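Local coordinates for T-cell surface glycoprotein YE1/48 (Mus musculus, PDB 1QO3), which acts as an inhibitory receptor on natural killer cells, recognising H-2d class I molecules through this extracellular C-type lectin-like domain and so preventing lysis of the cell that bears them, at residues C[17-22]-C[59-64]; C[27-32]-C[126-131]; C[50-55]-C[91-96]; C[70-75]-C[108-113]. The protein carries 1 engineered substitution. One frame throughout, in Å; residues are numbered along the deposited sequence.

Interaction 1 of 4, residues C[17-22]-C[59-64]; sequences YWFCYG and KFLQLV
The Y21 ring lies over one face of the F60 ring. The centroids are 3.7 Å apart and the planes are tilted by only 10°, a close face-to-face stack. This contact belongs to the C-type lectin-like fold: strand segment 17-21 runs roughly antiparallel to helix segment 59-64. Both rings leave their backbones the same way, with CG anti to the backbone N (Y21 chi1 -176°, F60 chi1 169°). The phenol lies flat over the F60 ring, and Y21 CE2 sits 3.5 Å from F60 CG. F19, two residues back on the strand, meets F60 differently. It comes to the edge of that ring, with F19 CE1 3.8 Å from F60 CE2. The other subunit of the dimer closes this cluster: its Y17 packs edge-to-face on F19 and F60, and its strand pairs with C20 and Y21. At the far end of the contact F19 and V64 meet tip to tip, F19 CZ lying 3.7 Å from V64 CG2.

Interaction 2 of 4, residues C[27-32]-C[126-131]; sequences YFVMDR and CICGKR
F28 and I127 both turn their first side-chain bond anti to the carbonyl carbon (chi1 -66° and -59°). The two side chains therefore lie side by side and point the same way. The outer branch of I127 runs along the phenyl ring, with I127 CD1 3.6 Å from F28 CE2, while I127 CG2 sits over one ring face near the rim. The opposite sheet face carries V29, C126, Y27 and C128. V29 CB packs 3.7 Å from C126 CB, and V29 CG2 reaches C128 SG at 3.9 Å. The Y27 ring turns its edge to the C128 carbonyl and to K130 CB. Y27 and C128 form a hydrogen-bonded pair; the bond from C128 N to Y27 O is 2.8 Å long and nearly straight at 175°. V29 and C126 make the next such pair. C126 and C128 are disulfide-bonded to C38 and C42 of helix 35-44. This antiparallel pairing of an early strand with the last one, backed by a helix, is characteristic of the C-type lectin-like domain.

Interaction 3 of 4, residues C[50-55]-C[91-96]; sequences LKIDDE and SKLALN
L93 and E55 cross at about a right angle, where a long loop of the C-type lectin-like domain packs on the N-terminal end of helix 55-64. The L93 side chain sets out anti to its backbone N (chi1 -175°). L93 CD1 then lies against the start of the helix, 3.6 Å from E55 N and 3.7 Å from E55 CD. The other branch, L93 CD2, meets I52 CG2 at 4.1 Å. S91 points its CB toward the segment 50-55, and its hydroxyl donates to the I52 carbonyl. S91 OG is 2.7 Å from I52 O and lies in the carbonyl plane on a lone pair. S91 OG also accepts from L93 N at 3.2 Å, an ST turn, so one hydroxyl both shapes its own loop and joins it to the other. D54 is the N-cap of the helix, its OD1 accepting a hydrogen bond from E57 N. The carboxylate of D53 is held by K24 and R131. A water bridges the two backbones, donating to D53 O at 2.6 Å and accepting from K92 N at 3.0 Å.

Interaction 4 of 4, residues C[70-75]-C[108-113]; sequences CWVGLS and MLLSKT
Strands 70-72 and 108-110 pair antiparallel, C70 with L110 as a hydrogen-bonded pair and W71 with L109 as a non-hydrogen-bonded one. They are part of the sheet of the C-type lectin-like fold, in the half that carries the long loops. The bond from L110 N to C70 O is 2.7 Å and close to straight. The chain turns at G73, the centre of an inverse gamma turn. Beyond the turn, M108 N donates to L74 O at 2.9 Å. On one side of the sheet L109 CD2 sits over the six-membered ring of W71, 3.5 Å from its centroid and 22° off the normal, a CH-pi contact. W71 NE1 is hydrogen-bonded to Q122 O, and W35 and F124 meet the indole edge-to-face. V72 and L110 cross at about a right angle, with V72 CG1 3.6 Å from L110 CB. L74 and M108 run side by side in the same direction. M108 is bent at chi2 and chi3 (60° and 76°), and this curls its methyl back onto L74: M108 CE lies 3.5 Å from L74 CD2.

From the N terminus, strand 16-21 enters interaction 1 and strand 24-30 enters interaction 2. These neighbouring strands are joined by a probable backbone hydrogen bond from F28 N to Y17 O. Residues 50-55 then open interaction 3, and helix 55-64 closes interaction 1. Interaction 1 thus crosses interactions 2 and 3. It closes before interaction 4 opens at strand 70-77, yet Q62 NE2 of the helix probably hydrogen-bonds S111 O of interaction 4. Residues 91-96 close interaction 3, and strand 107-110 closes interaction 4, so 3 and 4 also cross. Strand 124-131 closes interaction 2 last, and its loop encloses both 3 and 4. I127 packs on C70 and L110 of interaction 4, and R131 forms a salt bridge with D53 of interaction 3.

Interaction 1 of 4, residues C[17-22]-C[59-64]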
loop_
_atom_site.group_PDB
_atom_site.type_symbol
_atom_site.label_atom_id
_atom_site.label_comp_id
_atom_site.label_asym_id
_atom_site.label_seq_id
_atom_site.Cartn_x
_atom_site.Cartn_y
_atom_site.Cartn_z
ATOM N N TYR C 17 -9.252 -20.118 -15.773
ATOM C CA TYR C 17 -8.497 -18.876 -15.700
ATOM C C TYR C 17 -7.032 -19.275 -15.631
ATOM O O TYR C 17 -6.700 -20.337 -15.106
ATOM C CB TYR C 17 -8.911 -18.055 -14.471
ATOM C CG TYR C 17 -10.341 -17.569 -14.570
ATOM C CD1 TYR C 17 -10.665 -16.469 -15.366
ATOM C CD2 TYR C 17 -11.383 -18.277 -13.972
ATOM C CE1 TYR C 17 -11.991 -16.094 -15.580
ATOM C CE2 TYR C 17 -12.716 -17.912 -14.176
ATOM C CZ TYR C 17 -13.013 -16.822 -14.988
ATOM O OH TYR C 17 -14.325 -16.488 -15.258
ATOM N N TRP C 18 -6.155 -18.437 -16.172
ATOM C CA TRP C 18 -4.738 -18.766 -16.192
ATOM C C TRP C 18 -3.841 -17.541 -16.156
ATOM O O TRP C 18 -4.291 -16.416 -16.350
ATOM C CB TRP C 18 -4.408 -19.535 -17.466
ATOM C CG TRP C 18 -4.546 -18.662 -18.690
ATOM C CD1 TRP C 18 -5.700 -18.351 -19.359
ATOM C CD2 TRP C 18 -3.495 -17.940 -19.351
ATOM N NE1 TRP C 18 -5.430 -17.482 -20.392
ATOM C CE2 TRP C 18 -4.085 -17.216 -20.411
ATOM C CE3 TRP C 18 -2.110 -17.837 -19.148
ATOM C CZ2 TRP C 18 -3.335 -16.396 -21.274
ATOM C CZ3 TRP C 18 -1.362 -17.022 -20.007
ATOM C CH2 TRP C 18 -1.982 -16.314 -21.057
ATOM N N PHE C 19 -2.555 -17.796 -15.939
ATOM C CA PHE C 19 -1.529 -16.764 -15.914
ATOM C C PHE C 19 -0.197 -17.485 -15.816
ATOM O O PHE C 19 -0.150 -18.675 -15.499
ATOM C CB PHE C 19 -1.715 -15.825 -14.714
ATOM C CG PHE C 19 -1.441 -16.474 -13.374
ATOM C CD1 PHE C 19 -0.133 -16.707 -12.945
ATOM C CD2 PHE C 19 -2.493 -16.845 -12.541
ATOM C CE1 PHE C 19 0.119 -17.294 -11.708
ATOM C CE2 PHE C 19 -2.247 -17.438 -11.298
ATOM C CZ PHE C 19 -0.936 -17.660 -10.883
ATOM N N CYS C 20 0.883 -16.771 -16.104
ATOM C CA CYS C 20 2.217 -17.342 -16.024
ATOM C C CYS C 20 3.055 -16.478 -15.080
ATOM O O CYS C 20 2.792 -15.284 -14.907
ATOM C CB CYS C 20 2.871 -17.393 -17.412
ATOM S SG CYS C 20 1.995 -18.349 -18.707
ATOM N N TYR C 21 4.050 -17.099 -14.459
ATOM C CA TYR C 21 4.949 -16.426 -13.531
ATOM C C TYR C 21 6.285 -17.160 -13.664
ATOM O O TYR C 21 6.384 -18.342 -13.352
ATOM C CB TYR C 21 4.397 -16.529 -12.097
ATOM C CG TYR C 21 5.192 -15.783 -11.036
ATOM C CD1 TYR C 21 5.326 -14.398 -11.079
ATOM C CD2 TYR C 21 5.814 -16.470 -9.993
ATOM C CE1 TYR C 21 6.063 -13.716 -10.112
ATOM C CE2 TYR C 21 6.554 -15.801 -9.023
ATOM C CZ TYR C 21 6.676 -14.425 -9.088
ATOM O OH TYR C 21 7.425 -13.762 -8.139
ATOM N N GLY C 22 7.304 -16.466 -14.157
ATOM C CA GLY C 22 8.599 -17.098 -14.334
ATOM C C GLY C 22 8.550 -18.160 -15.420
ATOM O O GLY C 22 7.960 -17.947 -16.481
ATOM N N LYS C 59 4.799 -18.399 -1.910
ATOM C CA LYS C 59 4.621 -17.018 -1.469
ATOM C C LYS C 59 3.858 -16.212 -2.519
ATOM O O LYS C 59 2.852 -15.565 -2.215
ATOM C CB LYS C 59 5.997 -16.395 -1.234
ATOM C CG LYS C 59 6.061 -15.342 -0.148
ATOM C CD LYS C 59 7.523 -15.053 0.197
ATOM C CE LYS C 59 7.645 -14.080 1.351
ATOM N NZ LYS C 59 9.067 -13.817 1.726
ATOM N N PHE C 60 4.334 -16.253 -3.758
ATOM C CA PHE C 60 3.660 -15.515 -4.800
ATOM C C PHE C 60 2.241 -16.016 -5.031
ATOM O O PHE C 60 1.308 -15.219 -5.106
ATOM C CB PHE C 60 4.405 -15.595 -6.127
ATOM C CG PHE C 60 3.604 -15.062 -7.265
ATOM C CD1 PHE C 60 3.440 -13.690 -7.429
ATOM C CD2 PHE C 60 2.889 -15.926 -8.088
ATOM C CE1 PHE C 60 2.565 -13.184 -8.390
ATOM C CE2 PHE C 60 2.015 -15.432 -9.048
ATOM C CZ PHE C 60 1.852 -14.062 -9.199
ATOM N N LEU C 61 2.080 -17.333 -5.151
ATOM C CA LEU C 61 0.762 -17.928 -5.410
ATOM C C LEU C 61 -0.334 -17.536 -4.417
ATOM O O LEU C 61 -1.510 -17.450 -4.788
ATOM C CB LEU C 61 0.853 -19.465 -5.454
ATOM C CG LEU C 61 1.506 -20.157 -6.661
ATOM C CD1 LEU C 61 1.614 -21.660 -6.395
ATOM C CD2 LEU C 61 0.669 -19.892 -7.922
ATOM N N GLN C 62 0.033 -17.305 -3.162
ATOM C CA GLN C 62 -0.974 -16.956 -2.174
ATOM C C GLN C 62 -1.468 -15.524 -2.301
ATOM O O GLN C 62 -2.446 -15.140 -1.665
ATOM C CB GLN C 62 -0.466 -17.263 -0.760
ATOM C CG GLN C 62 -0.415 -18.774 -0.523
ATOM C CD GLN C 62 -0.005 -19.166 0.885
ATOM O OE1 GLN C 62 1.026 -18.721 1.400
ATOM N NE2 GLN C 62 -0.809 -20.020 1.511
ATOM N N LEU C 63 -0.799 -14.755 -3.155
ATOM C CA LEU C 63 -1.186 -13.381 -3.416
ATOM C C LEU C 63 -2.319 -13.383 -4.429
ATOM O O LEU C 63 -3.098 -12.430 -4.494
ATOM C CB LEU C 63 -0.020 -12.589 -4.015
ATOM C CG LEU C 63 1.257 -12.430 -3.189
ATOM C CD1 LEU C 63 2.271 -11.643 -3.999
ATOM C CD2 LEU C 63 0.949 -11.729 -1.868
ATOM N N VAL C 64 -2.413 -14.453 -5.221
ATOM C CA VAL C 64 -3.440 -14.523 -6.261
ATOM C C VAL C 64 -4.448 -15.669 -6.223
ATOM O O VAL C 64 -5.489 -15.574 -6.874
ATOM C CB VAL C 64 -2.807 -14.524 -7.670
ATOM C CG1 VAL C 64 -1.890 -13.325 -7.829
ATOM C CG2 VAL C 64 -2.041 -15.824 -7.909
#

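Interaction 2 of 4, residues C[27-32]-C[126-131]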
loop_
_atom_site.group_PDB
_atom_site.type_symbol
_atom_site.label_atom_id
_atom_site.label_comp_id
_atom_site.label_asym_id
_atom_site.label_seq_id
_atom_site.Cartn_x
_atom_site.Cartn_y
_atom_site.Cartn_z
ATOM N N TYR C 27 -3.163 -22.979 -14.511
ATOM C CA TYR C 27 -4.530 -22.942 -15.023
ATOM C C TYR C 27 -5.491 -23.382 -13.922
ATOM O O TYR C 27 -5.344 -24.459 -13.348
ATOM C CB TYR C 27 -4.666 -23.852 -16.249
ATOM C CG TYR C 27 -3.685 -23.506 -17.348
ATOM C CD1 TYR C 27 -2.341 -23.860 -17.238
ATOM C CD2 TYR C 27 -4.080 -22.740 -18.455
ATOM C CE1 TYR C 27 -1.406 -23.458 -18.190
ATOM C CE2 TYR C 27 -3.146 -22.325 -19.424
ATOM C CZ TYR C 27 -1.813 -22.688 -19.279
ATOM O OH TYR C 27 -0.873 -22.276 -20.198
ATOM N N PHE C 28 -6.459 -22.529 -13.617
ATOM C CA PHE C 28 -7.436 -22.825 -12.589
ATOM C C PHE C 28 -8.724 -23.317 -13.233
ATOM O O PHE C 28 -9.452 -22.546 -13.865
ATOM C CB PHE C 28 -7.699 -21.577 -11.742
ATOM C CG PHE C 28 -6.507 -21.140 -10.927
ATOM C CD1 PHE C 28 -5.394 -20.576 -11.542
ATOM C CD2 PHE C 28 -6.491 -21.316 -9.548
ATOM C CE1 PHE C 28 -4.277 -20.191 -10.791
ATOM C CE2 PHE C 28 -5.380 -20.937 -8.782
ATOM C CZ PHE C 28 -4.272 -20.373 -9.407
ATOM N N VAL C 29 -8.967 -24.620 -13.092
ATOM C CA VAL C 29 -10.153 -25.277 -13.630
ATOM C C VAL C 29 -11.264 -24.987 -12.640
ATOM O O VAL C 29 -11.297 -25.572 -11.553
ATOM C CB VAL C 29 -9.955 -26.810 -13.710
ATOM C CG1 VAL C 29 -11.161 -27.459 -14.380
ATOM C CG2 VAL C 29 -8.680 -27.136 -14.472
ATOM N N MET C 30 -12.177 -24.096 -13.010
ATOM C CA MET C 30 -13.259 -23.726 -12.104
ATOM C C MET C 30 -14.351 -24.783 -11.849
ATOM O O MET C 30 -15.059 -24.692 -10.847
ATOM C CB MET C 30 -13.872 -22.394 -12.546
ATOM C CG MET C 30 -12.844 -21.258 -12.701
ATOM S SD MET C 30 -11.733 -20.992 -11.284
ATOM C CE MET C 30 -12.764 -19.960 -10.202
ATOM N N ASP C 31 -14.491 -25.773 -12.731
ATOM C CA ASP C 31 -15.478 -26.851 -12.517
ATOM C C ASP C 31 -14.912 -27.713 -11.389
ATOM O O ASP C 31 -14.036 -28.547 -11.627
ATOM C CB ASP C 31 -15.622 -27.760 -13.749
ATOM C CG ASP C 31 -16.492 -27.163 -14.846
ATOM O OD1 ASP C 31 -17.090 -26.082 -14.638
ATOM O OD2 ASP C 31 -16.578 -27.800 -15.924
ATOM N N ARG C 32 -15.401 -27.517 -10.171
ATOM C CA ARG C 32 -14.913 -28.280 -9.034
ATOM C C ARG C 32 -14.894 -29.791 -9.272
ATOM O O ARG C 32 -15.823 -30.354 -9.840
ATOM C CB ARG C 32 -15.740 -27.937 -7.795
ATOM C CG ARG C 32 -15.318 -26.619 -7.158
ATOM C CD ARG C 32 -16.472 -25.639 -6.959
ATOM N NE ARG C 32 -17.335 -25.936 -5.813
ATOM C CZ ARG C 32 -16.918 -26.079 -4.555
ATOM N NH1 ARG C 32 -15.630 -25.968 -4.249
ATOM N NH2 ARG C 32 -17.799 -26.302 -3.588
ATOM N N CYS C 126 -9.320 -26.935 -9.544
ATOM C CA CYS C 126 -8.063 -27.639 -9.812
ATOM C C CYS C 126 -7.005 -26.647 -10.260
ATOM O O CYS C 126 -7.302 -25.768 -11.065
ATOM C CB CYS C 126 -8.186 -28.621 -10.972
ATOM S SG CYS C 126 -9.557 -29.794 -10.999
ATOM N N ILE C 127 -5.779 -26.775 -9.761
ATOM C CA ILE C 127 -4.717 -25.906 -10.249
ATOM C C ILE C 127 -3.795 -26.803 -11.084
ATOM O O ILE C 127 -3.160 -27.713 -10.548
ATOM C CB ILE C 127 -3.869 -25.260 -9.130
ATOM C CG1 ILE C 127 -4.739 -24.413 -8.204
ATOM C CG2 ILE C 127 -2.812 -24.353 -9.762
ATOM C CD1 ILE C 127 -3.934 -23.732 -7.098
ATOM N N CYS C 128 -3.756 -26.571 -12.396
ATOM C CA CYS C 128 -2.894 -27.353 -13.285
ATOM C C CYS C 128 -1.641 -26.532 -13.616
ATOM O O CYS C 128 -1.728 -25.340 -13.905
ATOM C CB CYS C 128 -3.627 -27.722 -14.583
ATOM S SG CYS C 128 -5.151 -28.734 -14.433
ATOM N N GLY C 129 -0.480 -27.177 -13.570
ATOM C CA GLY C 129 0.764 -26.484 -13.853
ATOM C C GLY C 129 1.428 -26.867 -15.160
ATOM O O GLY C 129 1.320 -28.011 -15.625
ATOM N N LYS C 130 2.114 -25.899 -15.760
ATOM C CA LYS C 130 2.819 -26.119 -17.015
ATOM C C LYS C 130 4.212 -25.502 -16.938
ATOM O O LYS C 130 4.356 -24.288 -16.764
ATOM C CB LYS C 130 2.046 -25.496 -18.181
ATOM C CG LYS C 130 2.646 -25.826 -19.555
ATOM C CD LYS C 130 1.836 -25.220 -20.698
ATOM C CE LYS C 130 2.274 -25.787 -22.057
ATOM N NZ LYS C 130 1.386 -25.325 -23.179
ATOM N N ARG C 131 5.240 -26.335 -17.055
ATOM C CA ARG C 131 6.615 -25.842 -17.002
ATOM C C ARG C 131 7.040 -25.372 -18.393
ATOM O O ARG C 131 6.829 -26.070 -19.383
ATOM C CB ARG C 131 7.555 -26.949 -16.498
ATOM C CG ARG C 131 7.206 -27.464 -15.095
ATOM C CD ARG C 131 8.081 -28.642 -14.654
ATOM N NE ARG C 131 7.680 -29.144 -13.336
ATOM C CZ ARG C 131 7.914 -28.508 -12.189
ATOM N NH1 ARG C 131 8.561 -27.346 -12.190
ATOM N NH2 ARG C 131 7.473 -29.013 -11.044
#

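Interaction 3 of 4, residues C[50-55]-C[91-96]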
loop_
_atom_site.group_PDB
_atom_site.type_symbol
_atom_site.label_atom_id
_atom_site.label_comp_id
_atom_site.label_asym_id
_atom_site.label_seq_id
_atom_site.Cartn_x
_atom_site.Cartn_y
_atom_site.Cartn_z
ATOM N N LEU C 50 -0.702 -29.196 -10.108
ATOM C CA LEU C 50 0.364 -28.382 -9.540
ATOM C C LEU C 50 1.290 -28.953 -8.485
ATOM O O LEU C 50 0.856 -29.508 -7.476
ATOM C CB LEU C 50 -0.199 -27.066 -8.993
ATOM C CG LEU C 50 0.877 -26.121 -8.442
ATOM C CD1 LEU C 50 1.794 -25.689 -9.581
ATOM C CD2 LEU C 50 0.240 -24.903 -7.795
ATOM N N LYS C 51 2.584 -28.795 -8.737
ATOM C CA LYS C 51 3.606 -29.192 -7.786
ATOM C C LYS C 51 4.290 -27.882 -7.403
ATOM O O LYS C 51 4.816 -27.180 -8.269
ATOM C CB LYS C 51 4.634 -30.128 -8.417
ATOM C CG LYS C 51 5.757 -30.466 -7.449
ATOM C CD LYS C 51 6.781 -31.412 -8.044
ATOM C CE LYS C 51 7.839 -31.786 -7.012
ATOM N NZ LYS C 51 8.815 -32.770 -7.567
ATOM N N ILE C 52 4.260 -27.531 -6.124
ATOM C CA ILE C 52 4.900 -26.298 -5.675
ATOM C C ILE C 52 6.384 -26.607 -5.456
ATOM O O ILE C 52 6.740 -27.454 -4.637
ATOM C CB ILE C 52 4.214 -25.777 -4.399
ATOM C CG1 ILE C 52 2.728 -25.534 -4.707
ATOM C CG2 ILE C 52 4.878 -24.472 -3.933
ATOM C CD1 ILE C 52 1.888 -25.095 -3.513
ATOM N N ASP C 53 7.243 -25.927 -6.212
ATOM C CA ASP C 53 8.680 -26.178 -6.165
ATOM C C ASP C 53 9.518 -25.534 -5.063
ATOM O O ASP C 53 10.583 -26.052 -4.719
ATOM C CB ASP C 53 9.295 -25.846 -7.530
ATOM C CG ASP C 53 8.537 -26.489 -8.682
ATOM O OD1 ASP C 53 8.212 -27.693 -8.596
ATOM O OD2 ASP C 53 8.262 -25.793 -9.679
ATOM N N ASP C 54 9.066 -24.410 -4.518
ATOM C CA ASP C 54 9.815 -23.745 -3.456
ATOM C C ASP C 54 8.979 -22.744 -2.662
ATOM O O ASP C 54 7.831 -22.469 -3.005
ATOM C CB ASP C 54 11.064 -23.052 -4.037
ATOM C CG ASP C 54 10.745 -22.133 -5.210
ATOM O OD1 ASP C 54 9.922 -21.199 -5.059
ATOM O OD2 ASP C 54 11.334 -22.341 -6.291
ATOM N N GLU C 55 9.562 -22.212 -1.592
ATOM C CA GLU C 55 8.883 -21.241 -0.742
ATOM C C GLU C 55 8.492 -19.990 -1.530
ATOM O O GLU C 55 7.403 -19.448 -1.335
ATOM C CB GLU C 55 9.780 -20.849 0.441
ATOM C CG GLU C 55 10.004 -21.961 1.467
ATOM C CD GLU C 55 8.836 -22.140 2.445
ATOM O OE1 GLU C 55 7.917 -21.286 2.462
ATOM O OE2 GLU C 55 8.848 -23.138 3.207
ATOM N N SER C 91 10.611 -31.975 -3.349
ATOM C CA SER C 91 10.460 -30.568 -3.680
ATOM C C SER C 91 11.297 -29.740 -2.715
ATOM O O SER C 91 11.446 -30.107 -1.550
ATOM C CB SER C 91 8.994 -30.155 -3.568
ATOM O OG SER C 91 8.863 -28.746 -3.641
ATOM N N LYS C 92 11.834 -28.621 -3.197
ATOM C CA LYS C 92 12.655 -27.746 -2.367
ATOM C C LYS C 92 11.844 -27.157 -1.220
ATOM O O LYS C 92 12.406 -26.703 -0.223
ATOM C CB LYS C 92 13.249 -26.611 -3.209
ATOM C CG LYS C 92 14.255 -27.054 -4.270
ATOM C CD LYS C 92 15.524 -27.630 -3.653
ATOM C CE LYS C 92 16.273 -26.590 -2.818
ATOM N NZ LYS C 92 17.525 -27.141 -2.206
ATOM N N LEU C 93 10.524 -27.166 -1.368
ATOM C CA LEU C 93 9.627 -26.634 -0.350
ATOM C C LEU C 93 9.709 -27.460 0.934
ATOM O O LEU C 93 9.367 -28.648 0.944
ATOM C CB LEU C 93 8.186 -26.643 -0.865
ATOM C CG LEU C 93 7.127 -26.013 0.040
ATOM C CD1 LEU C 93 7.283 -24.502 0.002
ATOM C CD2 LEU C 93 5.730 -26.417 -0.419
ATOM N N ALA C 94 10.161 -26.824 2.012
ATOM C CA ALA C 94 10.282 -27.487 3.307
ATOM C C ALA C 94 8.903 -27.586 3.948
ATOM O O ALA C 94 8.458 -26.674 4.653
ATOM C CB ALA C 94 11.230 -26.704 4.214
ATOM N N LEU C 95 8.228 -28.701 3.702
ATOM C CA LEU C 95 6.893 -28.903 4.235
ATOM C C LEU C 95 6.884 -29.992 5.300
ATOM O O LEU C 95 7.479 -31.055 5.121
ATOM C CB LEU C 95 5.945 -29.277 3.091
ATOM C CG LEU C 95 4.439 -29.366 3.356
ATOM C CD1 LEU C 95 3.895 -28.015 3.807
ATOM C CD2 LEU C 95 3.746 -29.814 2.082
ATOM N N ASN C 96 6.221 -29.717 6.419
ATOM C CA ASN C 96 6.126 -30.698 7.492
ATOM C C ASN C 96 4.907 -31.579 7.232
ATOM O O ASN C 96 3.804 -31.289 7.701
ATOM C CB ASN C 96 5.970 -30.011 8.850
ATOM C CG ASN C 96 6.027 -30.998 10.006
ATOM O OD1 ASN C 96 5.198 -30.955 10.916
ATOM N ND2 ASN C 96 7.014 -31.893 9.974
HETATM O O HOH W 1 11.690 -28.012 -6.112
HETATM O O HOH W 2 12.130 -23.337 -0.709
#

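Interaction 4 of 4, residues C[70-75]-C[108-113]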
loop_
_atom_site.group_PDB
_atom_site.type_symbol
_atom_site.label_atom_id
_atom_site.label_comp_id
_atom_site.label_asym_id
_atom_site.label_seq_id
_atom_site.Cartn_x
_atom_site.Cartn_y
_atom_site.Cartn_z
ATOM N N CYS C 70 -8.074 -24.960 -3.355
ATOM C CA CYS C 70 -7.874 -25.548 -4.673
ATOM C C CYS C 70 -7.018 -26.803 -4.519
ATOM O O CYS C 70 -6.024 -26.797 -3.779
ATOM C CB CYS C 70 -7.124 -24.573 -5.590
ATOM S SG CYS C 70 -7.888 -22.958 -5.806
ATOM N N TRP C 71 -7.397 -27.870 -5.214
ATOM C CA TRP C 71 -6.626 -29.115 -5.182
ATOM C C TRP C 71 -5.252 -28.896 -5.841
ATOM O O TRP C 71 -5.157 -28.237 -6.883
ATOM C CB TRP C 71 -7.376 -30.217 -5.947
ATOM C CG TRP C 71 -8.480 -30.912 -5.176
ATOM C CD1 TRP C 71 -9.728 -31.224 -5.637
ATOM C CD2 TRP C 71 -8.401 -31.449 -3.847
ATOM N NE1 TRP C 71 -10.430 -31.925 -4.683
ATOM C CE2 TRP C 71 -9.639 -32.077 -3.574
ATOM C CE3 TRP C 71 -7.402 -31.463 -2.861
ATOM C CZ2 TRP C 71 -9.909 -32.711 -2.355
ATOM C CZ3 TRP C 71 -7.666 -32.092 -1.647
ATOM C CH2 TRP C 71 -8.915 -32.710 -1.405
ATOM N N VAL C 72 -4.194 -29.416 -5.217
ATOM C CA VAL C 72 -2.841 -29.326 -5.768
ATOM C C VAL C 72 -2.267 -30.743 -5.860
ATOM O O VAL C 72 -2.825 -31.674 -5.282
ATOM C CB VAL C 72 -1.903 -28.408 -4.920
ATOM C CG1 VAL C 72 -2.260 -26.950 -5.164
ATOM C CG2 VAL C 72 -2.024 -28.734 -3.448
ATOM N N GLY C 73 -1.169 -30.906 -6.596
ATOM C CA GLY C 73 -0.582 -32.225 -6.788
ATOM C C GLY C 73 0.219 -32.827 -5.645
ATOM O O GLY C 73 1.376 -33.196 -5.822
ATOM N N LEU C 74 -0.394 -32.938 -4.474
ATOM C CA LEU C 74 0.268 -33.505 -3.306
ATOM C C LEU C 74 -0.745 -34.390 -2.596
ATOM O O LEU C 74 -1.830 -33.932 -2.230
ATOM C CB LEU C 74 0.734 -32.393 -2.365
ATOM C CG LEU C 74 1.372 -32.835 -1.046
ATOM C CD1 LEU C 74 2.629 -33.644 -1.333
ATOM C CD2 LEU C 74 1.698 -31.617 -0.201
ATOM N N SER C 75 -0.397 -35.655 -2.400
ATOM C CA SER C 75 -1.317 -36.574 -1.757
ATOM C C SER C 75 -0.641 -37.585 -0.846
ATOM O O SER C 75 0.586 -37.694 -0.802
ATOM C CB SER C 75 -2.134 -37.308 -2.820
ATOM O OG SER C 75 -1.289 -38.052 -3.677
ATOM N N MET C 108 -4.018 -32.825 -0.660
ATOM C CA MET C 108 -3.644 -31.459 -0.304
ATOM C C MET C 108 -4.359 -30.324 -1.042
ATOM O O MET C 108 -4.445 -30.307 -2.273
ATOM C CB MET C 108 -2.129 -31.292 -0.466
ATOM C CG MET C 108 -1.537 -30.195 0.394
ATOM S SD MET C 108 -1.805 -30.496 2.167
ATOM C CE MET C 108 -0.571 -31.765 2.470
ATOM N N LEU C 109 -4.851 -29.367 -0.264
ATOM C CA LEU C 109 -5.552 -28.195 -0.777
ATOM C C LEU C 109 -4.698 -26.947 -0.596
ATOM O O LEU C 109 -4.004 -26.816 0.417
ATOM C CB LEU C 109 -6.857 -27.979 -0.010
ATOM C CG LEU C 109 -7.998 -28.965 -0.219
ATOM C CD1 LEU C 109 -9.010 -28.832 0.909
ATOM C CD2 LEU C 109 -8.633 -28.697 -1.577
ATOM N N LEU C 110 -4.745 -26.038 -1.573
ATOM C CA LEU C 110 -4.016 -24.772 -1.484
ATOM C C LEU C 110 -5.022 -23.633 -1.393
ATOM O O LEU C 110 -5.983 -23.560 -2.167
ATOM C CB LEU C 110 -3.120 -24.524 -2.709
ATOM C CG LEU C 110 -2.550 -23.089 -2.776
ATOM C CD1 LEU C 110 -1.537 -22.857 -1.655
ATOM C CD2 LEU C 110 -1.896 -22.834 -4.120
ATOM N N SER C 111 -4.811 -22.749 -0.432
ATOM C CA SER C 111 -5.682 -21.591 -0.268
ATOM C C SER C 111 -4.783 -20.389 -0.030
ATOM O O SER C 111 -3.594 -20.537 0.242
ATOM C CB SER C 111 -6.627 -21.773 0.921
ATOM O OG SER C 111 -5.922 -21.666 2.145
ATOM N N LYS C 112 -5.366 -19.201 -0.142
ATOM C CA LYS C 112 -4.667 -17.941 0.059
ATOM C C LYS C 112 -3.839 -17.927 1.341
ATOM O O LYS C 112 -2.778 -17.308 1.409
ATOM C CB LYS C 112 -5.694 -16.803 0.105
ATOM C CG LYS C 112 -5.150 -15.464 0.599
ATOM C CD LYS C 112 -6.233 -14.390 0.587
ATOM C CE LYS C 112 -5.686 -13.059 1.083
ATOM N NZ LYS C 112 -6.670 -11.935 0.967
ATOM N N THR C 113 -4.317 -18.628 2.356
ATOM C CA THR C 113 -3.636 -18.634 3.642
ATOM C C THR C 113 -3.160 -19.993 4.120
ATOM O O THR C 113 -2.460 -20.084 5.126
ATOM C CB THR C 113 -4.562 -18.045 4.739
ATOM O OG1 THR C 113 -5.807 -18.769 4.759
ATOM C CG2 THR C 113 -4.838 -16.568 4.471
#